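Long-range contacts in tyrosine recombinase XerH (Helicobacter pylori, PDB 5JK0), which cuts and rejoins DNA at specific sites through tyrosine-based catalysis, recombining DNA molecules during chromosome segregation: residues L18-Y26 with G135-N144; T227-I235 with V247-L258. All coordinates share one frame; numbering follows the deposited sequence.

How the contacts relate
From the N terminus, helix 12-30 comes first. Contact 1 brings it against helix 123-143, which follows more than ninety residues later. This closes a long loop of helices and connecting turns, without a strand, and ties together two helices of the N-terminal SAM-like region. The chain then passes into the tyrosine recombinase domain. There contact 2 closes a much shorter loop, pairing strand 232-238 with strand 244-250 and bringing in the start of helix 255-264. The two contacts follow in series and neither nest nor cross. The centres of contact 1 and contact 2 are about 50 Å apart, on opposite sides of the chain's centre. Each has residues near the second subunit.

Contact 1: L18-Y26 with G135-N144; sequences LWIGRFLRY and GLFSYIDKQN
Aromatic packing joins two crossed helices of the N-terminal SAM-like region: helix 18-26 and helix 135-143 meet at 99°, their axes 10.0 Å apart. Phe23, Tyr26 and Tyr139 form an aromatic cluster. Phe23 turns its edge to the face of Tyr139 in an offset edge-to-face pair, planes at 64°, with CD1 of Phe23 3.6 Å from CG of Tyr139. A trans chi1 of 174° swings the Phe23 ring across helix 135-143. Leu136 CA then sits 4.0 Å from the Phe23 ring centroid, almost on the ring normal, as a CH-pi contact. Gly135 leaves room here for the end of the Phe23 ring. Tyr26 lies nearly parallel to Tyr139, but the rings are slid apart and barely overlap. Leu80 of helix 74-93 also packs on Phe23 and Leu136.

Trp19 has Ile140 CG1 toward the rim of one face. Arg22 NH1 lies 3.4 Å above the centre of the other, the guanidinium pointing its edge at the indole; Arg22 also makes a salt bridge with Glu8. The indole NE1 is hydrogen-bonded to Leu6 O. At the far edge of the indole, CH2 of Trp19 comes 3.4 Å from the backbone O of Gln143, in the ring plane.

Contact 2: T227-I235 with V247-L258; sequences TLENGCYTI and VMLKAFHIESLL
Tyr233 and Leu249 face each other as a hydrogen-bonded pair in an antiparallel beta hairpin of the recombinase domain. Tyr233 N donates to Leu249 O at 2.7 Å, and Leu249 N returns a bond to Tyr233 O. Ile235 and Val247 pair in the same way two residues further along, past the non-hydrogen-bonded pair Thr234-Met248. The bond from Ile235 N runs nearly along the C=O axis of Val247. Ala251 N adds a bond to Gly231 O at 3.2 Å, approaching from above the carbonyl plane.

The Tyr233 ring fills the angle between the hairpin and the chain leading into helix 255-264. A chi1 of -75° turns it off the strand toward residues 251-258. Ala251 comes up obliquely to CD2 and CE2, with Tyr233 CD2 3.7 Å from Ala251 CA. Ile254 CG1 approaches CE2, while the hydroxyl end lies beside the aliphatic part of Glu255, OH to CG 3.6 Å, and near Leu258 CD2. Leu228 CD1 lies over the centre of one ring face. On the same side of the sheet, Ile235 CB touches Val247 CG2 at 3.7 Å.

The other side carries Cys232 and Met248. Met248 is bent at chi3 (65°), bringing its CE to 3.6 Å from Cys232 SG. Beyond them, Leu353 of the second subunit packs on Met248.

Further out, a type I' turn from Glu229 to Cys232 links strand 226-229 to the central strand. Helix 198-211 backs the contact: Phe210 meets Leu249, and Leu203 meets Ile254 and Leu258. The side chain of Val247 is about 8 Å from that of Arg313, a predicted active-site residue.

Paired backbone bonds thus fix the register of the hairpin, while apolar contacts around Tyr233 anchor the start of the helix.

Contact 1: L18-Y26 with G135-N144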
# COMPACT_ATOMS: atom_id res chain seq x y z
N LEU D 18 -34.55 -13.18 -11.02
CA LEU D 18 -34.56 -13.20 -12.47
C LEU D 18 -33.20 -12.79 -13.03
O LEU D 18 -32.69 -13.42 -13.96
CB LEU D 18 -35.66 -12.28 -13.01
CG LEU D 18 -36.26 -12.63 -14.37
CD1 LEU D 18 -36.89 -14.01 -14.32
CD2 LEU D 18 -37.29 -11.59 -14.77
N TRP D 19 -32.62 -11.74 -12.46
CA TRP D 19 -31.33 -11.24 -12.92
C TRP D 19 -30.17 -12.13 -12.49
O TRP D 19 -29.19 -12.27 -13.21
CB TRP D 19 -31.10 -9.81 -12.42
CG TRP D 19 -31.86 -8.78 -13.19
CD1 TRP D 19 -32.92 -8.04 -12.76
CD2 TRP D 19 -31.61 -8.38 -14.55
NE1 TRP D 19 -33.35 -7.20 -13.76
CE2 TRP D 19 -32.57 -7.39 -14.87
CE3 TRP D 19 -30.68 -8.76 -15.52
CZ2 TRP D 19 -32.61 -6.78 -16.12
CZ3 TRP D 19 -30.73 -8.15 -16.76
CH2 TRP D 19 -31.69 -7.17 -17.05
N ILE D 20 -30.28 -12.72 -11.30
CA ILE D 20 -29.25 -13.62 -10.80
C ILE D 20 -29.15 -14.86 -11.69
O ILE D 20 -28.05 -15.30 -12.02
CB ILE D 20 -29.53 -14.05 -9.34
CG1 ILE D 20 -29.40 -12.86 -8.40
CG2 ILE D 20 -28.57 -15.15 -8.91
CD1 ILE D 20 -29.64 -13.20 -6.94
N GLY D 21 -30.30 -15.40 -12.07
CA GLY D 21 -30.34 -16.55 -12.95
C GLY D 21 -29.72 -16.27 -14.31
O GLY D 21 -29.02 -17.11 -14.86
N ARG D 22 -29.99 -15.08 -14.84
CA ARG D 22 -29.42 -14.66 -16.12
C ARG D 22 -27.91 -14.51 -16.02
O ARG D 22 -27.18 -14.91 -16.93
CB ARG D 22 -30.05 -13.34 -16.58
CG ARG D 22 -31.50 -13.46 -17.00
CD ARG D 22 -32.14 -12.08 -17.10
NE ARG D 22 -33.53 -12.15 -17.54
CZ ARG D 22 -34.42 -11.18 -17.36
NH1 ARG D 22 -34.07 -10.07 -16.73
NH2 ARG D 22 -35.67 -11.33 -17.79
N PHE D 23 -27.44 -13.94 -14.92
CA PHE D 23 -26.02 -13.72 -14.70
C PHE D 23 -25.27 -15.04 -14.56
O PHE D 23 -24.21 -15.23 -15.16
CB PHE D 23 -25.79 -12.86 -13.47
CG PHE D 23 -24.34 -12.71 -13.09
CD1 PHE D 23 -23.49 -11.94 -13.87
CD2 PHE D 23 -23.83 -13.33 -11.97
CE1 PHE D 23 -22.15 -11.79 -13.53
CE2 PHE D 23 -22.50 -13.18 -11.62
CZ PHE D 23 -21.66 -12.41 -12.40
N LEU D 24 -25.82 -15.96 -13.77
CA LEU D 24 -25.17 -17.24 -13.53
C LEU D 24 -25.12 -18.10 -14.79
O LEU D 24 -24.19 -18.88 -14.96
CB LEU D 24 -25.90 -18.00 -12.41
CG LEU D 24 -25.73 -17.41 -11.00
CD1 LEU D 24 -26.54 -18.20 -9.99
CD2 LEU D 24 -24.26 -17.39 -10.61
N ARG D 25 -26.10 -17.95 -15.66
CA ARG D 25 -26.10 -18.67 -16.93
C ARG D 25 -25.01 -18.12 -17.84
O ARG D 25 -24.36 -18.87 -18.57
CB ARG D 25 -27.46 -18.60 -17.62
CG ARG D 25 -27.55 -19.51 -18.84
CD ARG D 25 -28.82 -19.27 -19.64
NE ARG D 25 -29.01 -20.28 -20.68
CZ ARG D 25 -28.46 -20.23 -21.89
NH1 ARG D 25 -28.69 -21.19 -22.77
NH2 ARG D 25 -27.68 -19.21 -22.22
N TYR D 26 -24.84 -16.80 -17.80
CA TYR D 26 -23.80 -16.15 -18.59
C TYR D 26 -22.41 -16.59 -18.16
O TYR D 26 -21.54 -16.82 -18.99
CB TYR D 26 -23.92 -14.63 -18.48
CG TYR D 26 -22.66 -13.90 -18.89
CD1 TYR D 26 -22.28 -13.83 -20.23
CD2 TYR D 26 -21.85 -13.28 -17.95
CE1 TYR D 26 -21.13 -13.17 -20.61
CE2 TYR D 26 -20.70 -12.61 -18.32
CZ TYR D 26 -20.34 -12.56 -19.66
OH TYR D 26 -19.20 -11.90 -20.03
N GLY D 135 -19.74 -8.27 -9.90
CA GLY D 135 -20.02 -8.87 -11.19
C GLY D 135 -21.50 -8.87 -11.53
O GLY D 135 -21.88 -8.65 -12.68
N LEU D 136 -22.34 -9.12 -10.53
CA LEU D 136 -23.79 -9.18 -10.75
C LEU D 136 -24.36 -7.85 -11.21
O LEU D 136 -25.08 -7.78 -12.20
CB LEU D 136 -24.50 -9.63 -9.47
CG LEU D 136 -26.03 -9.64 -9.53
CD1 LEU D 136 -26.53 -10.60 -10.60
CD2 LEU D 136 -26.63 -9.98 -8.17
N PHE D 137 -24.03 -6.78 -10.48
CA PHE D 137 -24.61 -5.47 -10.76
C PHE D 137 -23.91 -4.76 -11.92
O PHE D 137 -24.47 -3.84 -12.52
CB PHE D 137 -24.58 -4.60 -9.50
CG PHE D 137 -25.51 -5.08 -8.42
CD1 PHE D 137 -26.85 -4.75 -8.45
CD2 PHE D 137 -25.04 -5.88 -7.39
CE1 PHE D 137 -27.72 -5.20 -7.47
CE2 PHE D 137 -25.90 -6.33 -6.40
CZ PHE D 137 -27.24 -5.99 -6.45
N SER D 138 -22.70 -5.20 -12.24
CA SER D 138 -22.04 -4.73 -13.46
C SER D 138 -22.76 -5.33 -14.66
O SER D 138 -22.91 -4.69 -15.70
CB SER D 138 -20.56 -5.12 -13.47
OG SER D 138 -19.94 -4.74 -14.70
N TYR D 139 -23.20 -6.57 -14.50
CA TYR D 139 -23.95 -7.28 -15.53
C TYR D 139 -25.32 -6.65 -15.74
O TYR D 139 -25.77 -6.49 -16.88
CB TYR D 139 -24.08 -8.76 -15.16
CG TYR D 139 -24.91 -9.58 -16.12
CD1 TYR D 139 -24.34 -10.13 -17.26
CD2 TYR D 139 -26.26 -9.81 -15.88
CE1 TYR D 139 -25.10 -10.89 -18.14
CE2 TYR D 139 -27.02 -10.56 -16.76
CZ TYR D 139 -26.43 -11.10 -17.88
OH TYR D 139 -27.19 -11.85 -18.75
N ILE D 140 -25.99 -6.29 -14.65
CA ILE D 140 -27.31 -5.68 -14.72
C ILE D 140 -27.24 -4.31 -15.41
O ILE D 140 -28.11 -3.97 -16.21
CB ILE D 140 -27.94 -5.52 -13.32
CG1 ILE D 140 -28.12 -6.89 -12.66
CG2 ILE D 140 -29.28 -4.81 -13.41
CD1 ILE D 140 -28.70 -6.83 -11.26
N ASP D 141 -26.20 -3.55 -15.10
CA ASP D 141 -26.00 -2.24 -15.72
C ASP D 141 -25.82 -2.34 -17.24
O ASP D 141 -26.10 -1.39 -17.96
CB ASP D 141 -24.79 -1.53 -15.11
CG ASP D 141 -25.04 -1.04 -13.70
OD1 ASP D 141 -26.22 -0.96 -13.30
OD2 ASP D 141 -24.06 -0.72 -13.00
N LYS D 142 -25.33 -3.48 -17.70
CA LYS D 142 -25.00 -3.66 -19.11
C LYS D 142 -26.06 -4.42 -19.89
O LYS D 142 -25.97 -4.55 -21.11
CB LYS D 142 -23.65 -4.38 -19.24
CG LYS D 142 -22.48 -3.62 -18.66
CD LYS D 142 -21.25 -4.51 -18.58
CE LYS D 142 -20.10 -3.80 -17.88
NZ LYS D 142 -18.92 -4.70 -17.72
N GLN D 143 -27.07 -4.93 -19.19
CA GLN D 143 -28.08 -5.76 -19.85
C GLN D 143 -29.51 -5.30 -19.59
O GLN D 143 -30.46 -5.97 -20.01
CB GLN D 143 -27.93 -7.22 -19.41
CG GLN D 143 -26.57 -7.83 -19.70
CD GLN D 143 -26.23 -7.85 -21.18
OE1 GLN D 143 -27.11 -7.88 -22.03
NE2 GLN D 143 -24.93 -7.83 -21.49
N ASN D 144 -29.68 -4.18 -18.91
CA ASN D 144 -31.03 -3.65 -18.68
C ASN D 144 -31.30 -2.42 -19.53
O ASN D 144 -30.42 -1.59 -19.74
CB ASN D 144 -31.25 -3.34 -17.20
CG ASN D 144 -30.79 -1.94 -16.81
OD1 ASN D 144 -31.56 -0.98 -16.90
ND2 ASN D 144 -29.55 -1.83 -16.38

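Contact 2: T227-I235 with V247-L258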
# COMPACT_ATOMS: atom_id res chain seq x y z
N THR D 227 7.00 -40.92 -22.28
CA THR D 227 8.09 -41.38 -23.14
C THR D 227 9.36 -41.59 -22.33
O THR D 227 9.72 -40.77 -21.49
CB THR D 227 8.38 -40.39 -24.29
OG1 THR D 227 8.70 -39.10 -23.74
CG2 THR D 227 7.17 -40.25 -25.21
N LEU D 228 10.05 -42.70 -22.59
CA LEU D 228 11.27 -43.03 -21.87
C LEU D 228 12.48 -43.04 -22.79
O LEU D 228 12.50 -43.73 -23.81
CB LEU D 228 11.14 -44.39 -21.18
CG LEU D 228 12.37 -44.90 -20.44
CD1 LEU D 228 12.81 -43.91 -19.37
CD2 LEU D 228 12.10 -46.27 -19.83
N GLU D 229 13.49 -42.25 -22.43
CA GLU D 229 14.72 -42.17 -23.21
C GLU D 229 15.88 -41.70 -22.35
O GLU D 229 15.72 -40.80 -21.52
CB GLU D 229 14.54 -41.24 -24.41
N ASN D 230 17.05 -42.31 -22.55
CA ASN D 230 18.26 -41.99 -21.79
C ASN D 230 18.05 -42.11 -20.28
O ASN D 230 18.61 -41.33 -19.50
CB ASN D 230 18.75 -40.58 -22.14
N GLY D 231 17.25 -43.09 -19.87
CA GLY D 231 16.99 -43.34 -18.47
C GLY D 231 16.24 -42.22 -17.78
O GLY D 231 16.44 -41.96 -16.60
N CYS D 232 15.37 -41.55 -18.53
CA CYS D 232 14.59 -40.45 -17.98
C CYS D 232 13.26 -40.28 -18.72
O CYS D 232 13.22 -40.31 -19.95
CB CYS D 232 15.39 -39.14 -18.04
SG CYS D 232 14.60 -37.74 -17.22
N TYR D 233 12.19 -40.11 -17.96
CA TYR D 233 10.86 -39.95 -18.54
C TYR D 233 10.56 -38.50 -18.93
O TYR D 233 10.96 -37.57 -18.23
CB TYR D 233 9.78 -40.44 -17.57
CG TYR D 233 9.67 -41.94 -17.45
CD1 TYR D 233 9.04 -42.69 -18.44
CD2 TYR D 233 10.19 -42.61 -16.35
CE1 TYR D 233 8.93 -44.06 -18.33
CE2 TYR D 233 10.09 -43.99 -16.24
CZ TYR D 233 9.46 -44.70 -17.23
OH TYR D 233 9.35 -46.07 -17.12
N THR D 234 9.86 -38.33 -20.04
CA THR D 234 9.34 -37.03 -20.43
C THR D 234 7.82 -37.07 -20.41
O THR D 234 7.20 -37.71 -21.26
CB THR D 234 9.83 -36.60 -21.83
OG1 THR D 234 11.26 -36.43 -21.80
CG2 THR D 234 9.18 -35.30 -22.25
N ILE D 235 7.23 -36.40 -19.43
CA ILE D 235 5.78 -36.44 -19.24
C ILE D 235 5.11 -35.18 -19.78
O ILE D 235 5.41 -34.07 -19.34
CB ILE D 235 5.42 -36.61 -17.76
CG1 ILE D 235 6.18 -37.79 -17.15
CG2 ILE D 235 3.92 -36.78 -17.59
CD1 ILE D 235 5.97 -37.95 -15.66
N VAL D 247 7.44 -32.03 -18.36
CA VAL D 247 8.27 -32.20 -17.18
C VAL D 247 9.14 -33.44 -17.34
O VAL D 247 8.75 -34.38 -18.04
CB VAL D 247 7.43 -32.31 -15.89
CG1 VAL D 247 6.70 -31.01 -15.60
CG2 VAL D 247 6.44 -33.47 -16.00
N MET D 248 10.31 -33.44 -16.71
CA MET D 248 11.20 -34.59 -16.80
C MET D 248 11.39 -35.23 -15.43
O MET D 248 11.36 -34.56 -14.40
CB MET D 248 12.55 -34.17 -17.39
CG MET D 248 12.47 -33.70 -18.83
SD MET D 248 14.09 -33.33 -19.54
CE MET D 248 14.84 -34.96 -19.53
N LEU D 249 11.59 -36.55 -15.43
CA LEU D 249 11.74 -37.31 -14.20
C LEU D 249 12.62 -38.54 -14.44
O LEU D 249 12.40 -39.29 -15.39
CB LEU D 249 10.37 -37.73 -13.67
CG LEU D 249 10.31 -38.74 -12.53
CD1 LEU D 249 11.15 -38.28 -11.35
CD2 LEU D 249 8.88 -38.99 -12.10
N LYS D 250 13.61 -38.73 -13.57
CA LYS D 250 14.51 -39.87 -13.68
C LYS D 250 13.74 -41.18 -13.59
O LYS D 250 12.83 -41.33 -12.76
CB LYS D 250 15.58 -39.81 -12.59
CG LYS D 250 16.59 -38.69 -12.79
CD LYS D 250 17.71 -38.75 -11.76
CE LYS D 250 18.79 -37.73 -12.06
NZ LYS D 250 19.91 -37.79 -11.08
N ALA D 251 14.10 -42.13 -14.44
CA ALA D 251 13.34 -43.36 -14.62
C ALA D 251 13.28 -44.23 -13.36
O ALA D 251 12.22 -44.75 -13.02
CB ALA D 251 13.92 -44.17 -15.77
N PHE D 252 14.40 -44.37 -12.67
CA PHE D 252 14.50 -45.31 -11.55
C PHE D 252 13.60 -44.94 -10.37
O PHE D 252 13.45 -45.73 -9.43
CB PHE D 252 15.95 -45.42 -11.08
CG PHE D 252 16.46 -44.19 -10.36
CD1 PHE D 252 16.93 -43.10 -11.08
CD2 PHE D 252 16.46 -44.13 -8.98
CE1 PHE D 252 17.39 -41.98 -10.42
CE2 PHE D 252 16.93 -43.01 -8.32
CZ PHE D 252 17.39 -41.93 -9.05
N HIS D 253 13.01 -43.75 -10.41
CA HIS D 253 12.14 -43.29 -9.33
C HIS D 253 10.76 -43.93 -9.38
O HIS D 253 10.13 -44.11 -8.34
CB HIS D 253 12.01 -41.76 -9.38
CG HIS D 253 13.17 -41.03 -8.78
ND1 HIS D 253 13.54 -39.77 -9.18
CD2 HIS D 253 14.03 -41.38 -7.80
CE1 HIS D 253 14.59 -39.37 -8.48
NE2 HIS D 253 14.90 -40.33 -7.63
N ILE D 254 10.28 -44.26 -10.58
CA ILE D 254 8.92 -44.77 -10.74
C ILE D 254 8.80 -45.97 -11.68
O ILE D 254 7.71 -46.50 -11.87
CB ILE D 254 7.97 -43.67 -11.26
CG1 ILE D 254 8.48 -43.13 -12.60
CG2 ILE D 254 7.80 -42.56 -10.24
CD1 ILE D 254 7.51 -42.18 -13.28
N GLU D 255 9.92 -46.38 -12.27
CA GLU D 255 9.90 -47.43 -13.29
C GLU D 255 9.38 -48.76 -12.74
O GLU D 255 8.72 -49.52 -13.45
CB GLU D 255 11.29 -47.63 -13.89
CG GLU D 255 11.31 -48.44 -15.17
CD GLU D 255 12.65 -48.41 -15.86
OE1 GLU D 255 13.62 -47.88 -15.27
OE2 GLU D 255 12.75 -48.92 -17.00
N SER D 256 9.67 -49.03 -11.47
CA SER D 256 9.20 -50.26 -10.83
C SER D 256 7.70 -50.18 -10.54
O SER D 256 6.97 -51.14 -10.80
CB SER D 256 9.97 -50.51 -9.53
OG SER D 256 9.51 -51.70 -8.90
N LEU D 257 7.26 -49.05 -10.01
CA LEU D 257 5.86 -48.85 -9.66
C LEU D 257 4.97 -48.80 -10.90
O LEU D 257 3.89 -49.39 -10.92
CB LEU D 257 5.69 -47.57 -8.85
CG LEU D 257 6.10 -47.62 -7.38
CD1 LEU D 257 6.02 -46.24 -6.76
CD2 LEU D 257 5.23 -48.60 -6.62
N LEU D 258 5.44 -48.10 -11.93
CA LEU D 258 4.66 -47.93 -13.16
C LEU D 258 4.38 -49.27 -13.83
O LEU D 258 3.27 -49.51 -14.31
CB LEU D 258 5.39 -47.00 -14.13
CG LEU D 258 4.68 -46.69 -15.44
CD1 LEU D 258 3.33 -46.03 -15.17
CD2 LEU D 258 5.54 -45.81 -16.33